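PDB 2VXZ: Pyrsv_gp04 from Pyrobaculum spherical virus, which is of unknown function but has a winged-helix fold and probably acts as a DNA-binding transcriptional regulator of the virus. Local coordinates for residues A[22-27]-A[69-74]; A[57-62]-A[132-137]; A[82-87]-A[137-142]; A[95-100]-A[147-152]; A[99-104]-A[121-126]. All blocks are in the same frame, centred on the assembly; numbering follows the deposited sequence.

How the contacts relate
The chain folds into an N-terminal winged-helix unit and a C-terminal, mainly helical part, joined by the long helix 69-89. Contact 1 ties the start of that helix to the winged-helix unit. Contact 2 sets the wing hairpin against helix 125-139, and its centre lies about 14 Å from that of contact 1. Contact 3 packs the far part of helix 69-89 on the end of helix 125-139. Contacts 4 and 5 both use helix 97-106, with centres about 11 Å apart, across the chain's centre from contact 1. Contact 1 closes before contacts 3, 4 and 5 open. Contact 2 spans both parts, so the wing packs on helix 125-139.

Contact 1. Residues A[22-27]-A[69-74]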
# COMPACT_ATOMS: atom_id res chain seq x y z
N ASP A 22 -9.20 10.02 -3.16
CA ASP A 22 -9.84 8.93 -2.44
C ASP A 22 -8.88 8.14 -1.53
O ASP A 22 -9.33 7.38 -0.66
CB ASP A 22 -10.51 7.97 -3.44
CG ASP A 22 -9.83 7.98 -4.80
OD1 ASP A 22 -9.22 6.96 -5.18
OD2 ASP A 22 -9.91 9.03 -5.50
N GLY A 23 -7.58 8.30 -1.72
CA GLY A 23 -6.60 7.72 -0.81
C GLY A 23 -5.22 7.57 -1.41
O GLY A 23 -5.05 7.73 -2.62
N CYS A 24 -4.23 7.30 -0.55
CA CYS A 24 -2.85 7.11 -1.00
C CYS A 24 -2.74 5.93 -1.94
O CYS A 24 -3.46 4.95 -1.80
CB CYS A 24 -1.91 6.88 0.17
SG CYS A 24 -2.34 7.82 1.60
N LYS A 25 -1.81 6.02 -2.88
CA LYS A 25 -1.60 4.97 -3.85
C LYS A 25 -0.13 4.84 -4.13
O LYS A 25 0.61 5.81 -4.04
CB LYS A 25 -2.35 5.30 -5.14
CG LYS A 25 -3.84 5.45 -4.90
CD LYS A 25 -4.61 5.65 -6.18
CE LYS A 25 -6.08 5.35 -5.98
NZ LYS A 25 -6.68 6.08 -4.83
N THR A 26 0.28 3.63 -4.49
CA THR A 26 1.65 3.42 -4.96
C THR A 26 1.80 3.99 -6.37
O THR A 26 0.83 4.08 -7.11
CB THR A 26 2.02 1.94 -5.00
OG1 THR A 26 1.26 1.27 -6.03
CG2 THR A 26 1.76 1.29 -3.65
N THR A 27 3.03 4.36 -6.72
CA THR A 27 3.35 4.76 -8.08
C THR A 27 2.94 3.68 -9.08
O THR A 27 2.43 4.00 -10.16
CB THR A 27 4.86 5.10 -8.22
OG1 THR A 27 5.18 6.12 -7.26
CG2 THR A 27 5.18 5.59 -9.62
N MSE A 69 0.37 13.86 5.10
CA MSE A 69 0.69 12.86 6.10
C MSE A 69 -0.55 12.44 6.87
O MSE A 69 -0.63 11.30 7.28
CB MSE A 69 1.81 13.33 7.04
CG MSE A 69 3.17 13.37 6.35
SE MSE A 69 3.71 11.66 5.58
CE MSE A 69 4.05 10.70 7.23
N ASP A 70 -1.52 13.34 7.04
CA ASP A 70 -2.82 12.93 7.57
C ASP A 70 -3.48 11.86 6.72
O ASP A 70 -4.07 10.92 7.25
CB ASP A 70 -3.78 14.11 7.67
CG ASP A 70 -3.59 14.92 8.93
OD1 ASP A 70 -2.63 14.66 9.70
OD2 ASP A 70 -4.43 15.81 9.16
N GLN A 71 -3.40 12.00 5.39
CA GLN A 71 -4.01 11.01 4.51
C GLN A 71 -3.28 9.68 4.65
O GLN A 71 -3.91 8.61 4.60
CB GLN A 71 -3.99 11.46 3.04
CG GLN A 71 -4.88 10.60 2.16
CD GLN A 71 -4.71 10.88 0.68
OE1 GLN A 71 -3.59 10.95 0.17
NE2 GLN A 71 -5.83 11.02 -0.02
N TYR A 72 -1.96 9.75 4.82
CA TYR A 72 -1.15 8.56 5.07
C TYR A 72 -1.60 7.86 6.34
O TYR A 72 -1.81 6.67 6.33
CB TYR A 72 0.35 8.87 5.13
CG TYR A 72 1.18 7.68 5.58
CD1 TYR A 72 1.42 6.62 4.71
CD2 TYR A 72 1.71 7.61 6.87
CE1 TYR A 72 2.18 5.53 5.11
CE2 TYR A 72 2.47 6.51 7.28
CZ TYR A 72 2.69 5.47 6.38
OH TYR A 72 3.43 4.36 6.74
N ARG A 73 -1.74 8.62 7.42
CA ARG A 73 -2.15 8.03 8.69
C ARG A 73 -3.53 7.37 8.61
O ARG A 73 -3.74 6.31 9.20
CB ARG A 73 -2.11 9.05 9.82
CG ARG A 73 -0.69 9.48 10.15
CD ARG A 73 -0.65 10.52 11.25
NE ARG A 73 0.63 11.23 11.22
CZ ARG A 73 0.85 12.44 10.70
NH1 ARG A 73 -0.14 13.17 10.17
NH2 ARG A 73 2.07 12.94 10.74
N GLN A 74 -4.44 7.97 7.86
CA GLN A 74 -5.75 7.36 7.61
C GLN A 74 -5.62 6.04 6.86
O GLN A 74 -6.30 5.08 7.18
CB GLN A 74 -6.65 8.32 6.82
CG GLN A 74 -7.12 9.48 7.65
CD GLN A 74 -7.85 10.54 6.85
OE1 GLN A 74 -7.71 10.65 5.63
NE2 GLN A 74 -8.64 11.36 7.56
O HOH W 1 -5.92 7.37 2.38
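In Gln71 CG stands anti to the backbone N (chi1 -168°) and the chain continues extended (chi2 -171°), which carries CD out toward Gly23 and Cys24. The amide then lies beside the loop backbone, with Gln71 NE2 3.5 Å from Gly23 CA. Both ends of the amide are bonded nearby: NE2 gives to Leu20 O, and OE1 accepts from Leu67 N. The loop follows helix 7-20 of the winged-helix unit and leads into the short strand 25-26, while helix 69-89 starts just after the wing hairpin. Cys24 SG lies near Gln71 O in one of two conformers, so this contact is doubtful. Cys24 forms a disulfide with Cys66 of the hairpin. A water accepts a weak bond from Cys24 N and donates to Gln71 O at 3.2 Å. Lys25 NZ makes a salt bridge of 2.7 Å to Asp22 OD1, from above the carboxylate plane, and also bonds Gly23 O and Leu19 O.

Contact 2. Residues A[57-62]-A[132-137]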
# COMPACT_ATOMS: atom_id res chain seq x y z
N VAL A 57 5.90 8.58 0.90
CA VAL A 57 6.22 7.88 2.12
C VAL A 57 6.73 6.49 1.79
O VAL A 57 6.05 5.71 1.11
CB VAL A 57 4.99 7.79 3.04
CG1 VAL A 57 5.33 7.05 4.32
CG2 VAL A 57 4.48 9.18 3.34
N ALA A 58 7.94 6.19 2.25
CA ALA A 58 8.53 4.88 2.05
C ALA A 58 7.74 3.86 2.85
O ALA A 58 7.45 4.07 4.03
CB ALA A 58 9.99 4.88 2.47
N PHE A 59 7.36 2.78 2.20
CA PHE A 59 6.61 1.71 2.84
C PHE A 59 7.25 0.40 2.44
O PHE A 59 6.75 -0.33 1.59
CB PHE A 59 5.13 1.78 2.45
CG PHE A 59 4.23 1.00 3.37
CD1 PHE A 59 3.62 1.63 4.45
CD2 PHE A 59 3.99 -0.35 3.15
CE1 PHE A 59 2.78 0.93 5.29
CE2 PHE A 59 3.15 -1.06 4.00
CZ PHE A 59 2.55 -0.43 5.07
N GLY A 60 8.39 0.13 3.08
CA GLY A 60 9.24 -0.98 2.69
C GLY A 60 9.94 -0.61 1.40
O GLY A 60 10.56 0.45 1.31
N ASN A 61 9.80 -1.46 0.39
CA ASN A 61 10.44 -1.24 -0.91
C ASN A 61 9.55 -0.51 -1.93
O ASN A 61 10.02 -0.19 -3.02
CB ASN A 61 10.90 -2.58 -1.49
CG ASN A 61 11.88 -3.33 -0.58
OD1 ASN A 61 11.91 -4.56 -0.56
ND2 ASN A 61 12.68 -2.58 0.18
N VAL A 62 8.29 -0.24 -1.59
CA VAL A 62 7.41 0.61 -2.41
C VAL A 62 7.32 1.99 -1.78
O VAL A 62 7.61 2.17 -0.59
CB VAL A 62 5.96 0.05 -2.55
CG1 VAL A 62 5.95 -1.47 -2.74
CG2 VAL A 62 5.10 0.44 -1.36
N ASN A 132 4.67 -7.70 4.35
CA ASN A 132 5.62 -7.95 5.43
C ASN A 132 5.86 -6.67 6.23
O ASN A 132 5.90 -6.70 7.45
CB ASN A 132 6.96 -8.45 4.88
CG ASN A 132 7.91 -8.88 5.97
OD1 ASN A 132 7.58 -9.77 6.75
ND2 ASN A 132 9.10 -8.27 6.02
N HIS A 133 6.02 -5.55 5.53
CA HIS A 133 6.24 -4.28 6.19
C HIS A 133 5.04 -3.91 7.07
O HIS A 133 5.20 -3.44 8.20
CB HIS A 133 6.50 -3.19 5.15
CG HIS A 133 6.90 -1.89 5.76
ND1 HIS A 133 8.18 -1.63 6.20
CD2 HIS A 133 6.18 -0.77 6.03
CE1 HIS A 133 8.23 -0.41 6.70
NE2 HIS A 133 7.03 0.13 6.62
N LEU A 134 3.84 -4.15 6.55
CA LEU A 134 2.60 -3.89 7.27
C LEU A 134 2.52 -4.77 8.51
O LEU A 134 2.16 -4.30 9.61
CB LEU A 134 1.39 -4.15 6.35
CG LEU A 134 -0.02 -3.88 6.89
CD1 LEU A 134 -0.17 -2.46 7.46
CD2 LEU A 134 -1.09 -4.15 5.82
N LEU A 135 2.83 -6.05 8.36
CA LEU A 135 2.76 -6.96 9.50
C LEU A 135 3.76 -6.55 10.58
O LEU A 135 3.46 -6.61 11.78
CB LEU A 135 3.00 -8.42 9.08
CG LEU A 135 1.88 -9.10 8.31
CD1 LEU A 135 2.31 -10.45 7.79
CD2 LEU A 135 0.63 -9.27 9.17
N LYS A 136 4.93 -6.12 10.17
CA LYS A 136 5.95 -5.71 11.14
C LYS A 136 5.51 -4.46 11.91
O LYS A 136 5.84 -4.28 13.09
CB LYS A 136 7.27 -5.50 10.40
CG LYS A 136 8.50 -5.72 11.21
CD LYS A 136 9.71 -5.70 10.28
CE LYS A 136 10.59 -6.90 10.50
NZ LYS A 136 11.85 -6.82 9.69
N MSE A 137 4.78 -3.58 11.23
CA MSE A 137 4.25 -2.37 11.88
C MSE A 137 3.22 -2.69 12.95
O MSE A 137 3.11 -1.98 13.95
CB MSE A 137 3.61 -1.43 10.86
CG MSE A 137 4.61 -0.79 9.96
SE MSE A 137 3.69 0.30 8.63
CE MSE A 137 2.27 0.94 9.71
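Phe59 and His133 form the tight part of this contact as a T-shaped (edge-to-face) pair. His133 turns its edge to the face of Phe59. The ring centroids are 4.6 Å apart and the planes stand at 65°. CD2 of His133 sits over the centre of the Phe59 ring, 3.5 Å above its plane. His133 CG is anti to its backbone N (chi1 -173°), which directs CG toward Phe59 and Gly60. The selenium of Met137, a selenomethionine, approaches the same phenyl ring obliquely, with SE 3.5 Å from Phe59 CE1, a Met-aromatic contact. Leu134 CB adds an apolar contact of 4.1 Å to Phe59 CZ. Strand 55-59 and strand 62-66 make the wing of the winged helix, and a type II' turn from Phe59 to Val62 forms its tip. The wing thus lies against helix 125-139 of the C-terminal part, strand and helix segments being nearly perpendicular at 94°. Phe59 is buried further by Tyr72, Leu64 and Phe130. The turn side is more open to solvent, with Gly60 and His133 partly exposed. Gly60 still lies close on the ring: its N sits over the centre of the His133 imidazole, and Gly60 CA makes a CH-pi contact at 4.1 Å from the ring centroid. Beyond it Asn61 is exposed, though its OD1 is hydrogen-bonded to Ser129 OG.

Contact 3. Residues A[82-87]-A[137-142]; sequences EVERLV and MIYGEP
Ile138 lays its CD1 methyl against the branched end of Val83. Ile138 CD1 is 3.8 Å from Val83 CB and about as close to Val83 CG1. CG1 of Ile138 is anti to the carbonyl carbon (chi1 -59°), and CD1 continues outward toward helix 69-89. Its other branch, CG2, lies over the centre of the Tyr139 ring, 3.4 Å above the plane. Tyr139 and Val87 reach toward each other tip to tip, with Tyr139 OH 3.4 Å from Val87 CG2. Val83 CG1 comes to the edge of the same ring, 4.3 Å from Tyr139 CE2. The contact joins helix 69-89 to the last turn of helix 125-139; Gly140, with positive phi, is the first residue beyond the helix. Val83 also packs on Leu134, Leu135 and Leu100, which places Val83 in the buried interface between these helices. The polar link is by water. It donates to Glu84 OE2 at 3.1 Å and lies 2.7 Å from Tyr139 OH, in the plane of the ring. Glu84 OE2 also forms a salt bridge with Arg156. The phenol therefore combines two roles: its oxygen packs on a valine methyl while water links it to a carboxylate that is already ion-paired.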
# COMPACT_ATOMS: atom_id res chain seq x y z
N GLU A 82 -8.12 -3.64 8.63
CA GLU A 82 -8.41 -4.75 7.73
C GLU A 82 -7.61 -5.99 8.10
O GLU A 82 -8.17 -7.06 8.17
CB GLU A 82 -8.16 -4.39 6.26
CG GLU A 82 -9.18 -3.43 5.69
CD GLU A 82 -10.54 -4.06 5.51
OE1 GLU A 82 -10.66 -4.99 4.70
OE2 GLU A 82 -11.50 -3.65 6.20
N VAL A 83 -6.30 -5.84 8.35
CA VAL A 83 -5.49 -6.98 8.79
C VAL A 83 -6.07 -7.56 10.08
O VAL A 83 -6.24 -8.77 10.21
CB VAL A 83 -4.00 -6.61 8.98
CG1 VAL A 83 -3.21 -7.80 9.61
CG2 VAL A 83 -3.38 -6.18 7.65
N GLU A 84 -6.39 -6.70 11.04
CA GLU A 84 -6.86 -7.19 12.34
C GLU A 84 -8.23 -7.83 12.23
O GLU A 84 -8.51 -8.79 12.96
CB GLU A 84 -6.86 -6.06 13.37
CG GLU A 84 -5.45 -5.57 13.66
CD GLU A 84 -5.34 -4.90 14.98
OE1 GLU A 84 -5.84 -3.76 15.10
OE2 GLU A 84 -4.78 -5.54 15.91
N ARG A 85 -9.07 -7.34 11.32
CA ARG A 85 -10.37 -7.99 11.07
C ARG A 85 -10.17 -9.41 10.52
O ARG A 85 -10.84 -10.37 10.96
CB ARG A 85 -11.24 -7.18 10.11
CG ARG A 85 -12.60 -7.82 9.84
CD ARG A 85 -13.47 -6.98 8.97
NE ARG A 85 -12.86 -6.76 7.67
CZ ARG A 85 -12.87 -7.62 6.66
NH1 ARG A 85 -13.47 -8.80 6.75
NH2 ARG A 85 -12.27 -7.29 5.53
N LEU A 86 -9.28 -9.55 9.55
CA LEU A 86 -8.99 -10.86 8.97
C LEU A 86 -8.38 -11.81 10.00
O LEU A 86 -8.67 -13.01 10.00
CB LEU A 86 -8.08 -10.72 7.74
CG LEU A 86 -8.64 -9.95 6.56
CD1 LEU A 86 -7.53 -9.73 5.49
CD2 LEU A 86 -9.87 -10.63 5.97
N VAL A 87 -7.53 -11.29 10.87
CA VAL A 87 -6.93 -12.10 11.94
C VAL A 87 -7.98 -12.56 12.96
O VAL A 87 -7.99 -13.72 13.39
CB VAL A 87 -5.81 -11.31 12.67
CG1 VAL A 87 -5.49 -11.94 14.02
CG2 VAL A 87 -4.57 -11.23 11.78
N MSE A 137 4.78 -3.58 11.23
CA MSE A 137 4.25 -2.37 11.88
C MSE A 137 3.22 -2.69 12.95
O MSE A 137 3.11 -1.98 13.95
CB MSE A 137 3.61 -1.43 10.86
CG MSE A 137 4.61 -0.79 9.96
SE MSE A 137 3.69 0.30 8.63
CE MSE A 137 2.27 0.94 9.71
N ILE A 138 2.46 -3.77 12.73
CA ILE A 138 1.38 -4.15 13.62
C ILE A 138 1.86 -5.02 14.80
O ILE A 138 1.44 -4.81 15.95
CB ILE A 138 0.27 -4.91 12.87
CG1 ILE A 138 -0.31 -4.06 11.73
CG2 ILE A 138 -0.83 -5.34 13.83
CD1 ILE A 138 -1.18 -4.83 10.76
N TYR A 139 2.73 -5.98 14.50
CA TYR A 139 3.09 -7.07 15.43
C TYR A 139 4.55 -7.03 15.88
O TYR A 139 4.98 -7.85 16.70
CB TYR A 139 2.77 -8.44 14.78
CG TYR A 139 1.29 -8.60 14.42
CD1 TYR A 139 0.33 -8.70 15.41
CD2 TYR A 139 0.87 -8.62 13.10
CE1 TYR A 139 -1.01 -8.83 15.10
CE2 TYR A 139 -0.48 -8.73 12.77
CZ TYR A 139 -1.41 -8.83 13.78
OH TYR A 139 -2.76 -8.92 13.49
N GLY A 140 5.33 -6.09 15.35
CA GLY A 140 6.75 -6.01 15.69
C GLY A 140 7.57 -7.03 14.93
O GLY A 140 7.08 -7.66 13.99
N GLU A 141 8.82 -7.22 15.36
CA GLU A 141 9.73 -8.12 14.66
C GLU A 141 9.22 -9.55 14.69
O GLU A 141 8.69 -10.00 15.70
CB GLU A 141 11.12 -8.08 15.28
CG GLU A 141 11.79 -6.73 15.20
CD GLU A 141 12.07 -6.31 13.79
OE1 GLU A 141 12.50 -7.16 12.99
OE2 GLU A 141 11.86 -5.12 13.49
N PRO A 142 9.41 -10.28 13.58
CA PRO A 142 8.84 -11.62 13.50
C PRO A 142 9.51 -12.65 14.40
O PRO A 142 10.69 -12.51 14.75
CB PRO A 142 9.06 -12.01 12.04
CG PRO A 142 10.22 -11.23 11.62
CD PRO A 142 10.14 -9.92 12.35
O HOH W 2 -4.42 -8.62 15.54

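Contact 4. Residues A[95-100]-A[147-152]; sequences ISPPRL and DETVYL
Glu148 reaches across to Ser96 and Pro98. From CB its chain leaves with CG anti to the backbone N (chi1 -173°) and stays extended. Glu148 CG lies 3.7 Å from Ser96 CB and also nears Pro98 CD. The next atom, Glu148 CD, is 3.6 Å from Ser96 OG. At the tip Glu148 OE2 accepts a hydrogen bond of 2.6 Å from Ser96 OG, met on the anti side and 16° out of the carboxylate plane. The same OE2 touches Pro98 CG at 3.6 Å. Ser96 is the N-cap of helix 97-106: its OG also accepts a weak capping bond from Arg99 N. The carboxylate thus holds the capping hydroxyl from outside the helix. Ile95, just before Ser96, joins Tyr151 in an antiparallel hydrogen-bonded pair. Tyr151 N gives to Ile95 O at 2.8 Å, and Ile95 N gives to Tyr151 O at 2.9 Å. Thr149 O is buried here with no partner. Thr149 OG1 lies 3.1 Å from Pro97 CD, and its hydrogen-bond partner is Asn132 OD1, which also bonds Tyr151 OH. This two-stranded sheet of 94-95 and 151-152 lies beside helix 125-139, where Leu135 packs on both Ile95 and Tyr151, while Val87 of helix 69-89 meets Ile95.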
# COMPACT_ATOMS: atom_id res chain seq x y z
N ILE A 95 0.72 -15.18 11.80
CA ILE A 95 0.45 -14.71 10.44
C ILE A 95 1.77 -14.45 9.71
O ILE A 95 2.78 -14.10 10.32
CB ILE A 95 -0.46 -13.46 10.45
CG1 ILE A 95 -0.98 -13.15 9.05
CG2 ILE A 95 0.27 -12.27 11.04
CD1 ILE A 95 -2.26 -12.36 9.04
N SER A 96 1.76 -14.68 8.40
CA SER A 96 2.90 -14.51 7.53
C SER A 96 2.44 -13.72 6.30
O SER A 96 1.25 -13.64 6.02
CB SER A 96 3.45 -15.86 7.08
OG SER A 96 2.51 -16.57 6.26
N PRO A 97 3.38 -13.12 5.56
CA PRO A 97 2.95 -12.35 4.38
C PRO A 97 2.14 -13.15 3.35
O PRO A 97 1.13 -12.64 2.85
CB PRO A 97 4.28 -11.81 3.82
CG PRO A 97 5.19 -11.77 5.02
CD PRO A 97 4.83 -13.00 5.80
N PRO A 98 2.55 -14.40 3.03
CA PRO A 98 1.74 -15.16 2.08
C PRO A 98 0.36 -15.48 2.61
O PRO A 98 -0.61 -15.44 1.88
CB PRO A 98 2.55 -16.45 1.89
CG PRO A 98 3.91 -16.10 2.29
CD PRO A 98 3.77 -15.14 3.39
N ARG A 99 0.27 -15.82 3.89
CA ARG A 99 -1.05 -16.10 4.48
C ARG A 99 -1.96 -14.87 4.47
O ARG A 99 -3.15 -14.97 4.20
CB ARG A 99 -0.90 -16.67 5.88
CG ARG A 99 -0.48 -18.13 5.83
CD ARG A 99 -0.25 -18.70 7.21
NE ARG A 99 -1.47 -18.78 8.03
CZ ARG A 99 -2.14 -19.90 8.30
NH1 ARG A 99 -1.77 -21.08 7.80
NH2 ARG A 99 -3.21 -19.84 9.08
N LEU A 100 -1.38 -13.72 4.76
CA LEU A 100 -2.13 -12.47 4.72
C LEU A 100 -2.56 -12.17 3.30
O LEU A 100 -3.70 -11.78 3.07
CB LEU A 100 -1.32 -11.33 5.31
CG LEU A 100 -1.99 -9.96 5.26
CD1 LEU A 100 -3.31 -9.97 6.03
CD2 LEU A 100 -1.04 -8.87 5.80
N ASP A 147 13.26 -17.52 5.35
CA ASP A 147 12.31 -17.99 4.36
C ASP A 147 11.03 -17.15 4.52
O ASP A 147 11.03 -15.95 4.23
CB ASP A 147 12.07 -19.51 4.47
CG ASP A 147 13.34 -20.34 4.27
OD1 ASP A 147 14.38 -19.81 3.84
OD2 ASP A 147 13.27 -21.56 4.56
N GLU A 148 9.97 -17.79 5.00
CA GLU A 148 8.71 -17.12 5.26
C GLU A 148 8.75 -16.54 6.68
O GLU A 148 9.08 -17.25 7.63
CB GLU A 148 7.58 -18.13 5.10
CG GLU A 148 6.18 -17.58 5.17
CD GLU A 148 5.15 -18.68 5.00
OE1 GLU A 148 5.54 -19.83 4.75
OE2 GLU A 148 3.94 -18.41 5.11
N THR A 149 8.45 -15.26 6.80
CA THR A 149 8.40 -14.60 8.10
C THR A 149 7.11 -14.98 8.78
O THR A 149 6.07 -15.02 8.14
CB THR A 149 8.46 -13.05 8.00
OG1 THR A 149 7.65 -12.59 6.91
CG2 THR A 149 9.88 -12.57 7.82
N VAL A 150 7.18 -15.27 10.06
CA VAL A 150 5.99 -15.59 10.85
C VAL A 150 5.92 -14.67 12.08
O VAL A 150 6.87 -14.58 12.85
CB VAL A 150 5.96 -17.07 11.27
CG1 VAL A 150 4.67 -17.37 12.01
CG2 VAL A 150 6.07 -17.97 10.02
N TYR A 151 4.78 -14.01 12.22
CA TYR A 151 4.51 -13.03 13.28
C TYR A 151 3.52 -13.63 14.26
O TYR A 151 2.56 -14.26 13.84
CB TYR A 151 3.90 -11.75 12.67
CG TYR A 151 4.88 -11.02 11.78
CD1 TYR A 151 5.71 -10.04 12.29
CD2 TYR A 151 5.04 -11.37 10.43
CE1 TYR A 151 6.66 -9.40 11.49
CE2 TYR A 151 5.99 -10.74 9.63
CZ TYR A 151 6.79 -9.75 10.16
OH TYR A 151 7.75 -9.13 9.37
N LEU A 152 3.75 -13.40 15.55
CA LEU A 152 2.83 -13.85 16.59
C LEU A 152 1.80 -12.75 16.80
O LEU A 152 2.16 -11.61 17.10
CB LEU A 152 3.58 -14.11 17.90
CG LEU A 152 4.66 -15.18 17.84
CD1 LEU A 152 5.43 -15.24 19.17
CD2 LEU A 152 4.04 -16.55 17.51

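Contact 5. Residues A[99-104]-A[121-126]; sequences RLHDLI and AHRTAI
His101 and Asp102 of helix 97-106 both receive Arg123, the centre of an inverse gamma turn in the loop that leads into helix 125-139. Thr124 is the N-cap of that helix. Two hydrogen bonds from Arg123 meet on one ring nitrogen. Arg123 meets His101 ND1 side-on with two nitrogens: NE at 3.0 Å and NH2 at 3.3 Å. The NE donor is tilted from the imidazole plane, whereas NH2 lies near it. Ring and guanidinium planes stand 84° apart. His101 CG is anti to its backbone N (chi1 -174°), which points CG toward the loop. His101 NE2 is hydrogen-bonded to Ile120 O. This pattern suggests a neutral ring with its proton on NE2. The ionic part is a salt bridge of 3.0 Å from Arg123 NH2 to Asp102 OD1, met on the anti side of the carboxylate. NH2 thus bonds both His101 ND1 and Asp102 OD1, and both acceptor atoms lie in the guanidinium plane. Close contacts without a hydrogen bond include Ala121 O at the ring edge, 4.0 Å from His101 CE1; Leu131 packs on the same side chain. A water accepts from Arg123 NH1 at 3.1 Å and donates a weak bond to Asp102 OD1.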
# COMPACT_ATOMS: atom_id res chain seq x y z
N ARG A 99 0.27 -15.82 3.89
CA ARG A 99 -1.05 -16.10 4.48
C ARG A 99 -1.96 -14.87 4.47
O ARG A 99 -3.15 -14.97 4.20
CB ARG A 99 -0.90 -16.67 5.88
CG ARG A 99 -0.48 -18.13 5.83
CD ARG A 99 -0.25 -18.70 7.21
NE ARG A 99 -1.47 -18.78 8.03
CZ ARG A 99 -2.14 -19.90 8.30
NH1 ARG A 99 -1.77 -21.08 7.80
NH2 ARG A 99 -3.21 -19.84 9.08
N LEU A 100 -1.38 -13.72 4.76
CA LEU A 100 -2.13 -12.47 4.72
C LEU A 100 -2.56 -12.17 3.30
O LEU A 100 -3.70 -11.78 3.07
CB LEU A 100 -1.32 -11.33 5.31
CG LEU A 100 -1.99 -9.96 5.26
CD1 LEU A 100 -3.31 -9.97 6.03
CD2 LEU A 100 -1.04 -8.87 5.80
N HIS A 101 -1.65 -12.33 2.34
CA HIS A 101 -2.03 -12.13 0.95
C HIS A 101 -3.24 -13.00 0.60
O HIS A 101 -4.22 -12.52 -0.01
CB HIS A 101 -0.89 -12.42 -0.03
CG HIS A 101 -1.24 -12.08 -1.45
ND1 HIS A 101 -1.46 -13.04 -2.41
CD2 HIS A 101 -1.43 -10.89 -2.05
CE1 HIS A 101 -1.76 -12.45 -3.56
NE2 HIS A 101 -1.75 -11.14 -3.37
N ASP A 102 -3.18 -14.27 0.99
CA ASP A 102 -4.25 -15.19 0.67
C ASP A 102 -5.56 -14.76 1.32
O ASP A 102 -6.62 -14.81 0.68
CB ASP A 102 -3.91 -16.60 1.10
CG ASP A 102 -4.54 -17.66 0.22
OD1 ASP A 102 -4.31 -17.66 -1.01
OD2 ASP A 102 -5.28 -18.50 0.75
N LEU A 103 -5.51 -14.31 2.58
CA LEU A 103 -6.75 -13.86 3.24
C LEU A 103 -7.32 -12.60 2.57
O LEU A 103 -8.54 -12.45 2.45
CB LEU A 103 -6.54 -13.59 4.74
CG LEU A 103 -6.28 -14.83 5.60
CD1 LEU A 103 -5.85 -14.40 6.97
CD2 LEU A 103 -7.55 -15.72 5.67
N ILE A 104 -6.44 -11.71 2.13
CA ILE A 104 -6.87 -10.49 1.46
C ILE A 104 -7.56 -10.79 0.14
O ILE A 104 -8.66 -10.34 -0.08
CB ILE A 104 -5.71 -9.52 1.23
CG1 ILE A 104 -5.25 -8.93 2.56
CG2 ILE A 104 -6.08 -8.41 0.27
CD1 ILE A 104 -3.88 -8.22 2.45
N ALA A 121 -3.36 -8.48 -6.99
CA ALA A 121 -3.98 -9.71 -7.53
C ALA A 121 -3.07 -10.93 -7.45
O ALA A 121 -3.53 -12.02 -7.13
CB ALA A 121 -4.43 -9.50 -8.98
N HIS A 122 -1.79 -10.71 -7.73
CA HIS A 122 -0.82 -11.79 -7.86
C HIS A 122 0.18 -11.75 -6.71
O HIS A 122 0.54 -10.68 -6.22
CB HIS A 122 -0.10 -11.68 -9.21
CG HIS A 122 -1.03 -11.79 -10.38
ND1 HIS A 122 -1.73 -12.94 -10.66
CD2 HIS A 122 -1.39 -10.89 -11.32
CE1 HIS A 122 -2.47 -12.74 -11.73
NE2 HIS A 122 -2.29 -11.51 -12.15
N ARG A 123 0.58 -12.93 -6.24
CA ARG A 123 1.53 -13.03 -5.13
C ARG A 123 2.95 -12.84 -5.66
O ARG A 123 3.62 -13.79 -6.07
CB ARG A 123 1.39 -14.36 -4.41
CG ARG A 123 2.22 -14.46 -3.14
CD ARG A 123 1.75 -15.64 -2.30
NE ARG A 123 0.32 -15.49 -2.09
CZ ARG A 123 -0.52 -16.47 -1.75
NH1 ARG A 123 -0.07 -17.68 -1.52
NH2 ARG A 123 -1.80 -16.21 -1.64
N THR A 124 3.38 -11.59 -5.68
CA THR A 124 4.69 -11.24 -6.17
C THR A 124 5.62 -10.95 -5.01
O THR A 124 5.18 -10.72 -3.87
CB THR A 124 4.62 -10.01 -7.06
OG1 THR A 124 4.17 -8.90 -6.28
CG2 THR A 124 3.68 -10.24 -8.26
N ALA A 125 6.91 -10.92 -5.30
CA ALA A 125 7.91 -10.52 -4.31
C ALA A 125 7.58 -9.14 -3.75
O ALA A 125 7.70 -8.90 -2.56
CB ALA A 125 9.30 -10.51 -4.93
N ILE A 126 7.17 -8.24 -4.64
CA ILE A 126 6.84 -6.87 -4.26
C ILE A 126 5.70 -6.81 -3.27
O ILE A 126 5.82 -6.15 -2.23
CB ILE A 126 6.49 -6.01 -5.49
CG1 ILE A 126 7.75 -5.77 -6.32
CG2 ILE A 126 5.85 -4.67 -5.06
CD1 ILE A 126 7.48 -5.15 -7.68
O HOH W 3 -2.42 -19.61 -1.22